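Local structure of putative GH105 family protein (Salmonella enterica subsp. enterica serovar Paratyphi A, 3QWT) at residues Trp133-Ala138 / Leu185-Tyr190; Asn143-Pro146 / Gly152-His155; Ile181-Leu184 / Tyr190-Glu193. The protein is of unknown function but probably acts as a glycoside hydrolase that releases unsaturated uronyl sugars from oligosaccharides. All blocks are in the same frame, centred on the assembly; numbering follows the deposited sequence.

Interaction 1 (Trp133-Ala138 / Leu185-Tyr190)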
ATOM      1  N   TRP A 133      20.139 -25.576  10.384  1.00 25.24           N
ATOM      2  CA  TRP A 133      21.278 -24.999  11.101  1.00 34.35           C
ATOM      3  C   TRP A 133      20.999 -23.555  11.478  1.00 29.12           C
ATOM      4  O   TRP A 133      21.087 -23.183  12.648  1.00 24.22           O
ATOM      5  CB  TRP A 133      22.570 -25.077  10.275  1.00 33.60           C
ATOM      6  CG  TRP A 133      23.072 -26.458  10.188  1.00 39.25           C
ATOM      7  CD1 TRP A 133      22.867 -27.347   9.173  1.00 36.85           C
ATOM      8  CD2 TRP A 133      23.830 -27.148  11.179  1.00 32.75           C
ATOM      9  NE1 TRP A 133      23.461 -28.539   9.468  1.00 34.56           N
ATOM     10  CE2 TRP A 133      24.056 -28.450  10.696  1.00 31.33           C
ATOM     11  CE3 TRP A 133      24.344 -26.788  12.423  1.00 30.70           C
ATOM     12  CZ2 TRP A 133      24.787 -29.399  11.408  1.00 37.06           C
ATOM     13  CZ3 TRP A 133      25.068 -27.739  13.142  1.00 36.04           C
ATOM     14  CH2 TRP A 133      25.282 -29.023  12.631  1.00 35.81           C
ATOM     15  N   LEU A 134      20.649 -22.761  10.469  1.00 26.83           N
ATOM     16  CA  LEU A 134      20.424 -21.326  10.635  1.00 31.56           C
ATOM     17  C   LEU A 134      19.245 -21.035  11.550  1.00 27.80           C
ATOM     18  O   LEU A 134      19.356 -20.200  12.452  1.00 30.75           O
ATOM     19  CB  LEU A 134      20.207 -20.655   9.280  1.00 30.77           C
ATOM     20  CG  LEU A 134      21.349 -20.776   8.278  1.00 33.18           C
ATOM     21  CD1 LEU A 134      20.861 -20.329   6.920  1.00 39.87           C
ATOM     22  CD2 LEU A 134      22.555 -19.957   8.706  1.00 31.43           C
ATOM     23  N   GLU A 135      18.127 -21.731  11.334  1.00 20.82           N
ATOM     24  CA  GLU A 135      16.957 -21.540  12.189  1.00 31.53           C
ATOM     25  C   GLU A 135      17.255 -21.941  13.623  1.00 29.42           C
ATOM     26  O   GLU A 135      16.901 -21.243  14.562  1.00 31.16           O
ATOM     27  CB  GLU A 135      15.735 -22.335  11.691  1.00 25.93           C
ATOM     28  CG  GLU A 135      15.212 -21.882  10.358  1.00 31.87           C
ATOM     29  CD  GLU A 135      13.904 -22.550   9.991  1.00 43.54           C
ATOM     30  OE1 GLU A 135      13.676 -23.700  10.434  1.00 43.24           O
ATOM     31  OE2 GLU A 135      13.104 -21.922   9.264  1.00 52.32           O
ATOM     32  N   THR A 136      17.886 -23.090  13.795  1.00 30.21           N
ATOM     33  CA  THR A 136      18.085 -23.578  15.144  1.00 30.88           C
ATOM     34  C   THR A 136      18.956 -22.632  15.973  1.00 26.61           C
ATOM     35  O   THR A 136      18.589 -22.280  17.100  1.00 26.15           O
ATOM     36  CB  THR A 136      18.642 -24.972  15.153  1.00 33.72           C
ATOM     37  OG1 THR A 136      17.797 -25.811  14.347  1.00 35.88           O
ATOM     38  CG2 THR A 136      18.673 -25.487  16.578  1.00 36.25           C
ATOM     39  N   TRP A 137      20.069 -22.183  15.395  1.00 22.99           N
ATOM     40  CA  TRP A 137      21.031 -21.362  16.130  1.00 30.15           C
ATOM     41  C   TRP A 137      20.542 -19.928  16.341  1.00 32.04           C
ATOM     42  O   TRP A 137      20.764 -19.339  17.400  1.00 32.06           O
ATOM     43  CB  TRP A 137      22.401 -21.374  15.435  1.00 28.11           C
ATOM     44  CG  TRP A 137      23.240 -22.634  15.684  1.00 27.09           C
ATOM     45  CD1 TRP A 137      23.002 -23.884  15.200  1.00 20.73           C
ATOM     46  CD2 TRP A 137      24.453 -22.721  16.433  1.00 27.16           C
ATOM     47  NE1 TRP A 137      23.992 -24.745  15.600  1.00 27.17           N
ATOM     48  CE2 TRP A 137      24.889 -24.058  16.373  1.00 26.84           C
ATOM     49  CE3 TRP A 137      25.220 -21.793  17.153  1.00 32.00           C
ATOM     50  CZ2 TRP A 137      26.042 -24.495  17.005  1.00 31.30           C
ATOM     51  CZ3 TRP A 137      26.373 -22.234  17.787  1.00 30.80           C
ATOM     52  CH2 TRP A 137      26.771 -23.571  17.709  1.00 34.69           C
ATOM     53  N   ALA A 138      19.887 -19.360  15.334  1.00 29.88           N
ATOM     54  CA  ALA A 138      19.297 -18.035  15.514  1.00 32.37           C
ATOM     55  C   ALA A 138      18.191 -18.113  16.564  1.00 31.50           C
ATOM     56  O   ALA A 138      18.081 -17.239  17.421  1.00 33.68           O
ATOM     57  CB  ALA A 138      18.756 -17.474  14.199  1.00 24.85           C
ATOM     58  N   LEU A 185      16.109 -14.646   6.408  1.00 33.50           N
ATOM     59  CA  LEU A 185      14.889 -15.433   6.559  1.00 26.22           C
ATOM     60  C   LEU A 185      13.640 -14.563   6.706  1.00 25.68           C
ATOM     61  O   LEU A 185      12.584 -15.056   7.079  1.00 26.51           O
ATOM     62  CB  LEU A 185      15.007 -16.383   7.765  1.00 27.36           C
ATOM     63  CG  LEU A 185      16.235 -17.292   7.814  1.00 27.56           C
ATOM     64  CD1 LEU A 185      16.145 -18.171   9.011  1.00 22.58           C
ATOM     65  CD2 LEU A 185      16.381 -18.120   6.543  1.00 37.51           C
ATOM     66  N   ASN A 186      13.762 -13.269   6.424  1.00 24.09           N
ATOM     67  CA  ASN A 186      12.655 -12.330   6.658  1.00 32.40           C
ATOM     68  C   ASN A 186      12.033 -12.491   8.041  1.00 30.54           C
ATOM     69  O   ASN A 186      10.827 -12.722   8.162  1.00 33.21           O
ATOM     70  CB  ASN A 186      11.554 -12.469   5.595  1.00 41.95           C
ATOM     71  CG  ASN A 186      12.045 -12.131   4.199  1.00 59.47           C
ATOM     72  OD1 ASN A 186      12.641 -11.075   3.969  1.00 64.37           O
ATOM     73  ND2 ASN A 186      11.801 -13.036   3.256  1.00 67.64           N
ATOM     74  N   ARG A 187      12.861 -12.390   9.074  1.00 25.33           N
ATOM     75  CA  ARG A 187      12.373 -12.434  10.439  1.00 29.77           C
ATOM     76  C   ARG A 187      12.792 -11.152  11.144  1.00 26.57           C
ATOM     77  O   ARG A 187      13.829 -11.103  11.811  1.00 28.07           O
ATOM     78  CB  ARG A 187      12.882 -13.692  11.144  1.00 40.69           C
ATOM     79  CG  ARG A 187      12.344 -14.975  10.500  1.00 48.73           C
ATOM     80  CD  ARG A 187      12.833 -16.247  11.194  1.00 53.80           C
ATOM     81  NE  ARG A 187      12.310 -17.459  10.550  1.00 49.53           N
ATOM     82  CZ  ARG A 187      12.491 -18.694  11.010  1.00 42.15           C
ATOM     83  NH1 ARG A 187      13.191 -18.913  12.129  1.00 26.81           N
ATOM     84  NH2 ARG A 187      11.971 -19.716  10.346  1.00 51.45           N
ATOM     85  N   PRO A 188      11.978 -10.094  10.999  1.00 27.58           N
ATOM     86  CA  PRO A 188      12.418  -8.775  11.480  1.00 26.63           C
ATOM     87  C   PRO A 188      12.625  -8.749  12.990  1.00 28.92           C
ATOM     88  O   PRO A 188      13.276  -7.813  13.454  1.00 28.75           O
ATOM     89  CB  PRO A 188      11.261  -7.832  11.092  1.00 30.53           C
ATOM     90  CG  PRO A 188      10.343  -8.645  10.206  1.00 30.62           C
ATOM     91  CD  PRO A 188      10.578 -10.089  10.536  1.00 19.99           C
ATOM     92  N   GLU A 189      12.088  -9.728  13.728  1.00 21.50           N
ATOM     93  CA  GLU A 189      12.327  -9.811  15.169  1.00 28.10           C
ATOM     94  C   GLU A 189      13.807  -9.967  15.452  1.00 29.35           C
ATOM     95  O   GLU A 189      14.309  -9.408  16.419  1.00 28.47           O
ATOM     96  CB  GLU A 189      11.614 -11.003  15.815  1.00 33.38           C
ATOM     97  CG  GLU A 189      10.128 -11.036  15.611  1.00 49.97           C
ATOM     98  CD  GLU A 189       9.726 -11.615  14.238  1.00 57.69           C
ATOM     99  OE1 GLU A 189      10.609 -11.817  13.362  1.00 37.61           O
ATOM    100  OE2 GLU A 189       8.511 -11.865  14.042  1.00 72.11           O
ATOM    101  N   TYR A 190      14.495 -10.761  14.630  1.00 29.03           N
ATOM    102  CA  TYR A 190      15.925 -11.008  14.828  1.00 26.31           C
ATOM    103  C   TYR A 190      16.688  -9.696  14.688  1.00 31.51           C
ATOM    104  O   TYR A 190      17.623  -9.414  15.435  1.00 31.98           O
ATOM    105  CB  TYR A 190      16.486 -11.988  13.796  1.00 21.15           C
ATOM    106  CG  TYR A 190      15.948 -13.393  13.869  1.00 26.24           C
ATOM    107  CD1 TYR A 190      15.061 -13.789  14.873  1.00 25.95           C
ATOM    108  CD2 TYR A 190      16.344 -14.342  12.925  1.00 28.07           C
ATOM    109  CE1 TYR A 190      14.562 -15.103  14.919  1.00 26.89           C
ATOM    110  CE2 TYR A 190      15.852 -15.637  12.954  1.00 25.79           C
ATOM    111  CZ  TYR A 190      14.975 -16.017  13.954  1.00 26.39           C
ATOM    112  OH  TYR A 190      14.526 -17.316  13.960  1.00 26.83           O
TER

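Interaction 2 (Asn143-Pro146 / Gly152-His155)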
ATOM      1  N   ASN A 143      16.166 -16.984  22.116  1.00 31.78           N
ATOM      2  CA  ASN A 143      15.294 -17.455  23.194  1.00 40.11           C
ATOM      3  C   ASN A 143      15.929 -18.239  24.332  1.00 41.82           C
ATOM      4  O   ASN A 143      15.320 -18.357  25.392  1.00 48.17           O
ATOM      5  CB  ASN A 143      14.151 -18.294  22.617  1.00 38.85           C
ATOM      6  CG  ASN A 143      13.315 -17.517  21.660  1.00 44.47           C
ATOM      7  OD1 ASN A 143      12.587 -16.606  22.062  1.00 53.18           O
ATOM      8  ND2 ASN A 143      13.420 -17.846  20.378  1.00 36.14           N
ATOM      9  N   GLU A 144      17.124 -18.780  24.117  1.00 36.79           N
ATOM     10  CA  GLU A 144      17.775 -19.598  25.137  1.00 35.96           C
ATOM     11  C   GLU A 144      19.121 -19.048  25.607  1.00 35.85           C
ATOM     12  O   GLU A 144      19.502 -19.236  26.766  1.00 35.90           O
ATOM     13  CB  GLU A 144      17.934 -21.047  24.652  1.00 36.96           C
ATOM     14  CG  GLU A 144      16.628 -21.693  24.238  1.00 47.19           C
ATOM     15  CD  GLU A 144      16.752 -23.203  24.031  1.00 61.44           C
ATOM     16  OE1 GLU A 144      16.187 -23.715  23.036  1.00 65.89           O
ATOM     17  OE2 GLU A 144      17.400 -23.874  24.870  1.00 63.09           O
HETATM   18  N   MSE A 145      19.847 -18.372  24.724  1.00 34.24           N
HETATM   19  CA  MSE A 145      21.128 -17.804  25.141  1.00 34.32           C
HETATM   20  C   MSE A 145      20.923 -16.983  26.415  1.00 29.14           C
HETATM   21  O   MSE A 145      20.001 -16.182  26.502  1.00 33.68           O
HETATM   22  CB  MSE A 145      21.752 -16.979  24.019  1.00 31.71           C
HETATM   23  CG  MSE A 145      22.825 -15.981  24.446  1.00 30.03           C
HETATM   24 SE   MSE A 145      23.274 -14.858  22.904  0.73 40.00          SE
HETATM   25  CE  MSE A 145      25.237 -14.748  23.077  1.00 38.31           C
ATOM     26  N   PRO A 146      21.764 -17.220  27.428  1.00 25.89           N
ATOM     27  CA  PRO A 146      21.684 -16.515  28.706  1.00 28.38           C
ATOM     28  C   PRO A 146      21.637 -14.984  28.485  1.00 31.90           C
ATOM     29  O   PRO A 146      22.382 -14.476  27.644  1.00 35.42           O
ATOM     30  CB  PRO A 146      23.001 -16.900  29.403  1.00 22.35           C
ATOM     31  CG  PRO A 146      23.453 -18.124  28.769  1.00 29.28           C
ATOM     32  CD  PRO A 146      22.928 -18.117  27.355  1.00 30.73           C
ATOM     33  N   GLY A 152      20.544  -7.856  28.122  1.00 31.32           N
ATOM     34  CA  GLY A 152      21.787  -7.827  27.378  1.00 28.34           C
ATOM     35  C   GLY A 152      22.244  -9.242  27.088  1.00 32.12           C
ATOM     36  O   GLY A 152      22.058 -10.147  27.903  1.00 33.70           O
HETATM   37  N   MSE A 153      22.827  -9.449  25.920  1.00 32.24           N
HETATM   38  CA  MSE A 153      23.389 -10.755  25.602  1.00 30.40           C
HETATM   39  C   MSE A 153      24.611 -11.041  26.475  1.00 33.51           C
HETATM   40  O   MSE A 153      25.551 -10.241  26.537  1.00 36.30           O
HETATM   41  CB  MSE A 153      23.747 -10.837  24.133  1.00 23.59           C
HETATM   42  CG  MSE A 153      22.509 -10.901  23.256  1.00 31.95           C
HETATM   43 SE   MSE A 153      22.988 -11.401  21.455  0.74 39.16          SE
HETATM   44  CE  MSE A 153      21.255 -12.049  20.838  1.00 25.60           C
ATOM     45  N   GLN A 154      24.581 -12.167  27.177  1.00 29.59           N
ATOM     46  CA  GLN A 154      25.673 -12.500  28.070  1.00 35.61           C
ATOM     47  C   GLN A 154      26.777 -13.160  27.258  1.00 39.21           C
ATOM     48  O   GLN A 154      26.510 -14.073  26.478  1.00 39.11           O
ATOM     49  CB  GLN A 154      25.191 -13.418  29.186  1.00 37.45           C
ATOM     50  CG  GLN A 154      26.285 -13.859  30.139  1.00 35.65           C
ATOM     51  CD  GLN A 154      25.715 -14.571  31.336  1.00 40.48           C
ATOM     52  OE1 GLN A 154      24.911 -14.007  32.094  1.00 37.84           O
ATOM     53  NE2 GLN A 154      26.106 -15.826  31.508  1.00 42.74           N
ATOM     54  N   HIS A 155      28.009 -12.680  27.410  1.00 35.96           N
ATOM     55  CA  HIS A 155      29.110 -13.250  26.643  1.00 36.33           C
ATOM     56  C   HIS A 155      29.480 -14.641  27.160  1.00 43.93           C
ATOM     57  O   HIS A 155      30.566 -14.833  27.714  1.00 41.94           O
ATOM     58  CB  HIS A 155      30.337 -12.330  26.637  1.00 33.68           C
ATOM     59  CG  HIS A 155      31.379 -12.730  25.638  1.00 38.08           C
ATOM     60  ND1 HIS A 155      31.315 -12.362  24.309  1.00 41.64           N
ATOM     61  CD2 HIS A 155      32.496 -13.484  25.765  1.00 33.47           C
ATOM     62  CE1 HIS A 155      32.359 -12.857  23.667  1.00 40.24           C
ATOM     63  NE2 HIS A 155      33.090 -13.543  24.526  1.00 36.68           N
TER

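Interaction 3 (Ile181-Leu184 / Tyr190-Glu193)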
ATOM      1  N   ILE A 181      20.915 -13.213   9.465  1.00 21.15           N
ATOM      2  CA  ILE A 181      19.923 -14.274   9.340  1.00 23.62           C
ATOM      3  C   ILE A 181      18.509 -13.701   9.358  1.00 27.90           C
ATOM      4  O   ILE A 181      17.640 -14.164   8.624  1.00 29.31           O
ATOM      5  CB  ILE A 181      20.089 -15.332  10.456  1.00 23.13           C
ATOM      6  CG1 ILE A 181      21.456 -15.997  10.324  1.00 25.81           C
ATOM      7  CG2 ILE A 181      18.998 -16.386  10.361  1.00 18.69           C
ATOM      8  CD1 ILE A 181      21.685 -17.110  11.307  1.00 36.04           C
ATOM      9  N   GLY A 182      18.296 -12.684  10.193  1.00 27.87           N
ATOM     10  CA  GLY A 182      17.001 -12.042  10.316  1.00 27.95           C
ATOM     11  C   GLY A 182      16.570 -11.443   8.987  1.00 33.64           C
ATOM     12  O   GLY A 182      15.446 -11.647   8.524  1.00 30.13           O
ATOM     13  N   LYS A 183      17.475 -10.697   8.367  1.00 32.41           N
ATOM     14  CA  LYS A 183      17.230 -10.195   7.033  1.00 30.72           C
ATOM     15  C   LYS A 183      16.992 -11.358   6.058  1.00 33.46           C
ATOM     16  O   LYS A 183      15.984 -11.393   5.355  1.00 33.58           O
ATOM     17  CB  LYS A 183      18.402  -9.336   6.593  1.00 28.66           C
ATOM     18  CG  LYS A 183      18.475  -7.994   7.316  1.00 30.97           C
ATOM     19  CD  LYS A 183      17.215  -7.158   6.989  1.00 30.07           C
ATOM     20  CE  LYS A 183      17.180  -5.825   7.714  1.00 28.77           C
ATOM     21  NZ  LYS A 183      16.079  -4.983   7.140  1.00 33.48           N
ATOM     22  N   LEU A 184      17.901 -12.325   6.058  1.00 33.16           N
ATOM     23  CA  LEU A 184      17.833 -13.465   5.141  1.00 33.98           C
ATOM     24  C   LEU A 184      16.518 -14.249   5.208  1.00 35.31           C
ATOM     25  O   LEU A 184      15.883 -14.495   4.185  1.00 32.49           O
ATOM     26  CB  LEU A 184      19.020 -14.409   5.374  1.00 33.62           C
ATOM     27  CG  LEU A 184      19.049 -15.676   4.507  1.00 37.70           C
ATOM     28  CD1 LEU A 184      19.010 -15.319   3.035  1.00 38.28           C
ATOM     29  CD2 LEU A 184      20.280 -16.544   4.811  1.00 34.35           C
ATOM     30  N   TYR A 190      14.495 -10.761  14.630  1.00 29.03           N
ATOM     31  CA  TYR A 190      15.925 -11.008  14.828  1.00 26.31           C
ATOM     32  C   TYR A 190      16.688  -9.696  14.688  1.00 31.51           C
ATOM     33  O   TYR A 190      17.623  -9.414  15.435  1.00 31.98           O
ATOM     34  CB  TYR A 190      16.486 -11.988  13.796  1.00 21.15           C
ATOM     35  CG  TYR A 190      15.948 -13.393  13.869  1.00 26.24           C
ATOM     36  CD1 TYR A 190      15.061 -13.789  14.873  1.00 25.95           C
ATOM     37  CD2 TYR A 190      16.344 -14.342  12.925  1.00 28.07           C
ATOM     38  CE1 TYR A 190      14.562 -15.103  14.919  1.00 26.89           C
ATOM     39  CE2 TYR A 190      15.852 -15.637  12.954  1.00 25.79           C
ATOM     40  CZ  TYR A 190      14.975 -16.017  13.954  1.00 26.39           C
ATOM     41  OH  TYR A 190      14.526 -17.316  13.960  1.00 26.83           O
ATOM     42  N   VAL A 191      16.285  -8.906  13.706  1.00 27.66           N
ATOM     43  CA  VAL A 191      16.954  -7.652  13.429  1.00 32.26           C
ATOM     44  C   VAL A 191      16.668  -6.638  14.529  1.00 28.19           C
ATOM     45  O   VAL A 191      17.542  -5.852  14.889  1.00 28.03           O
ATOM     46  CB  VAL A 191      16.504  -7.084  12.084  1.00 24.68           C
ATOM     47  CG1 VAL A 191      17.130  -5.718  11.860  1.00 19.34           C
ATOM     48  CG2 VAL A 191      16.869  -8.052  10.960  1.00 26.80           C
ATOM     49  N   GLU A 192      15.446  -6.659  15.059  1.00 28.82           N
ATOM     50  CA  GLU A 192      15.079  -5.748  16.146  1.00 27.02           C
ATOM     51  C   GLU A 192      15.931  -6.091  17.373  1.00 30.11           C
ATOM     52  O   GLU A 192      16.503  -5.211  18.026  1.00 23.99           O
ATOM     53  CB  GLU A 192      13.575  -5.812  16.488  1.00 27.97           C
ATOM     54  CG  GLU A 192      12.668  -5.015  15.555  1.00 32.55           C
ATOM     55  CD  GLU A 192      13.250  -3.643  15.159  1.00 47.90           C
ATOM     56  OE1 GLU A 192      13.802  -3.554  14.042  1.00 66.35           O
ATOM     57  OE2 GLU A 192      13.160  -2.655  15.937  1.00 38.42           O
ATOM     58  N   GLU A 193      16.040  -7.383  17.653  1.00 28.29           N
ATOM     59  CA  GLU A 193      16.849  -7.846  18.767  1.00 28.23           C
ATOM     60  C   GLU A 193      18.283  -7.379  18.576  1.00 28.98           C
ATOM     61  O   GLU A 193      18.932  -6.903  19.511  1.00 24.87           O
ATOM     62  CB  GLU A 193      16.797  -9.375  18.852  1.00 26.59           C
ATOM     63  CG  GLU A 193      17.738  -9.958  19.893  1.00 32.64           C
ATOM     64  CD  GLU A 193      17.387  -9.549  21.331  1.00 32.77           C
ATOM     65  OE1 GLU A 193      18.258  -9.673  22.218  1.00 29.96           O
ATOM     66  OE2 GLU A 193      16.239  -9.126  21.581  1.00 35.06           O
TER

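Interaction 1 (Trp133-Ala138 / Leu185-Tyr190)
The guanidinium group of R187 and the phenol ring of Y190 are the two flat groups through which this turn meets E135 and A138 of the facing helix. One face of the guanidinium carries L185, whose CD1 methyl lies 4.1 Å above the R187 plane, over its centre; at the edge, in plane, is the CZ end of Y190. There R187 NH1 donates to Y190 OH over 2.8 Å, with an N-H...O angle of 156° and the oxygen lying in the guanidinium plane. The ring in turn has R187 CB over its centre, 3.9 Å above the plane of Y190, so arginine and tyrosine fold against each other.

The other nitrogen of the pair faces the helix. E135 OE2 forms a salt bridge with R187 NH2 at 2.7 Å, its carboxylate plane turned 34° from that of the guanidinium. R187 runs straight from CG to NE (chi2 -180°), and this length carries its charge to the glutamate, whose chain it meets at about a right angle. The greasy shaft of E135 also serves: its CG is 4.1 Å from L185 CD1. Almost one turn further along the helix, small A138 lets the helix come close, its CB 3.7 Å from Y190 CE2.

E139 OE2, one turn on from E135, is hydrogen-bonded to Y190 OH as well, so the tyrosine oxygen has two partners. The contact joins helix 131-143 to the start of helix 188-205, with L178 and I181 of helix 170-184 packed against A138, while R378 of the second subunit forms a weak, long ion pair with E135.

Interaction 2 (Asn143-Pro146 / Gly152-His155)
Q154 N donates to P146 O over 3.2 Å, with an N-H...O angle of 158°. This backbone bond ties together two residues eight positions apart in one loop. P146 suits its end of the bond: its ring restricts phi, which suits the extended path taken here, and the residue has no N-H of its own that would need a partner. The same carbonyl oxygen also lies against the aliphatic start of the glutamine, P146 O to Q154 CB being 3.4 Å.

Beyond CB the Q154 side chain is extended and passes alongside the proline ring, with NE2 3.9 Å from P146 CB. Its amide is held by main chain further on: OE1 accepts from Q164 N, and NE2 donates to E161 O. These bonds satisfy both ends of a buried amide and fix its rotation.

Neither segment is helix or strand; together they form the neck of a loop in the long connection between helix 131-143 and strand 165-167 of the alpha/alpha toroid. Between the two segments, two selenomethionines, which stand in for methionine, cross at about a right angle, M145 SE touching M153 SE at 3.8 Å. A bend at chi3 (-139°) brings the M145 methyl across to the backbone, with CE 3.7 Å from Q154 O. Such flexible, polarisable chains fit well between irregular backbone and helix, and both lie on T174 of helix 170-184. Next in the chain, H155 stacks on W167 and binds a glycerol through NE2.

Interaction 3 (Ile181-Leu184 / Tyr190-Glu193)
A tight alpha-alpha hairpin, a recurring element of the alpha/alpha toroid, brings G182 near the end of one helix against Y190 and V191 at the start of the next. The glycine is what permits the closeness. With no side chain on the face turned to the second helix, G182 CA comes to 3.5 Å from Y190 CB, and the two alpha carbons are 4.8 Å apart. The tyrosine ring lies beside the glycine, with G182 N in the ring plane at its edge, 3.7 Å from Y190 CD2. I181 meets the same edge, its CG2 4.1 Å from Y190 CE2.

Helix 170-184 closes in a Schellman motif: N186, with positive phi, is the C-prime residue, its N bonded to K183 O while R187 N bonds to G182 O. The chain then reverses within a few residues into helix 188-205.

V191 packs against G182 and K183 of the first helix. Its CG2 branch, anti to the carbonyl carbon, rests on bare backbone, 3.8 Å from K183 N and 3.9 Å from G182 C. K183 is bent at chi2 (-63°), which lays its methylene chain across the valine, CE 3.9 Å from V191 CG2, so a long aliphatic shaft covers the apolar branch at the surface. Two residues after V191, E193 forms salt bridges with R147 and with R258 of the third subunit.

How the interactions relate
Interactions 1 and 3 are neighbours, their centres 6 Å apart, and share Y190, which turns its ring to both G182 and A138. I181 joins them too, its CG2 4.0 Å from A138 CB, so three helices, 131-143, 170-184 and 188-205, meet around one tyrosine. Interaction 2 is nested in the chain loop that interaction 1 closes; their centres are 15 Å apart and their nearest atoms about 5 Å. It reaches interaction 3 through M153 CE, 4.1 Å from E193 OE1. Glycerol lies about 4 Å from the side chain of E135, and glycerol is also hydrogen-bonded by H155; this may mark pockets, though it probably comes from the crystallisation liquor. Interactions 1 and 2 both also touch the second subunit.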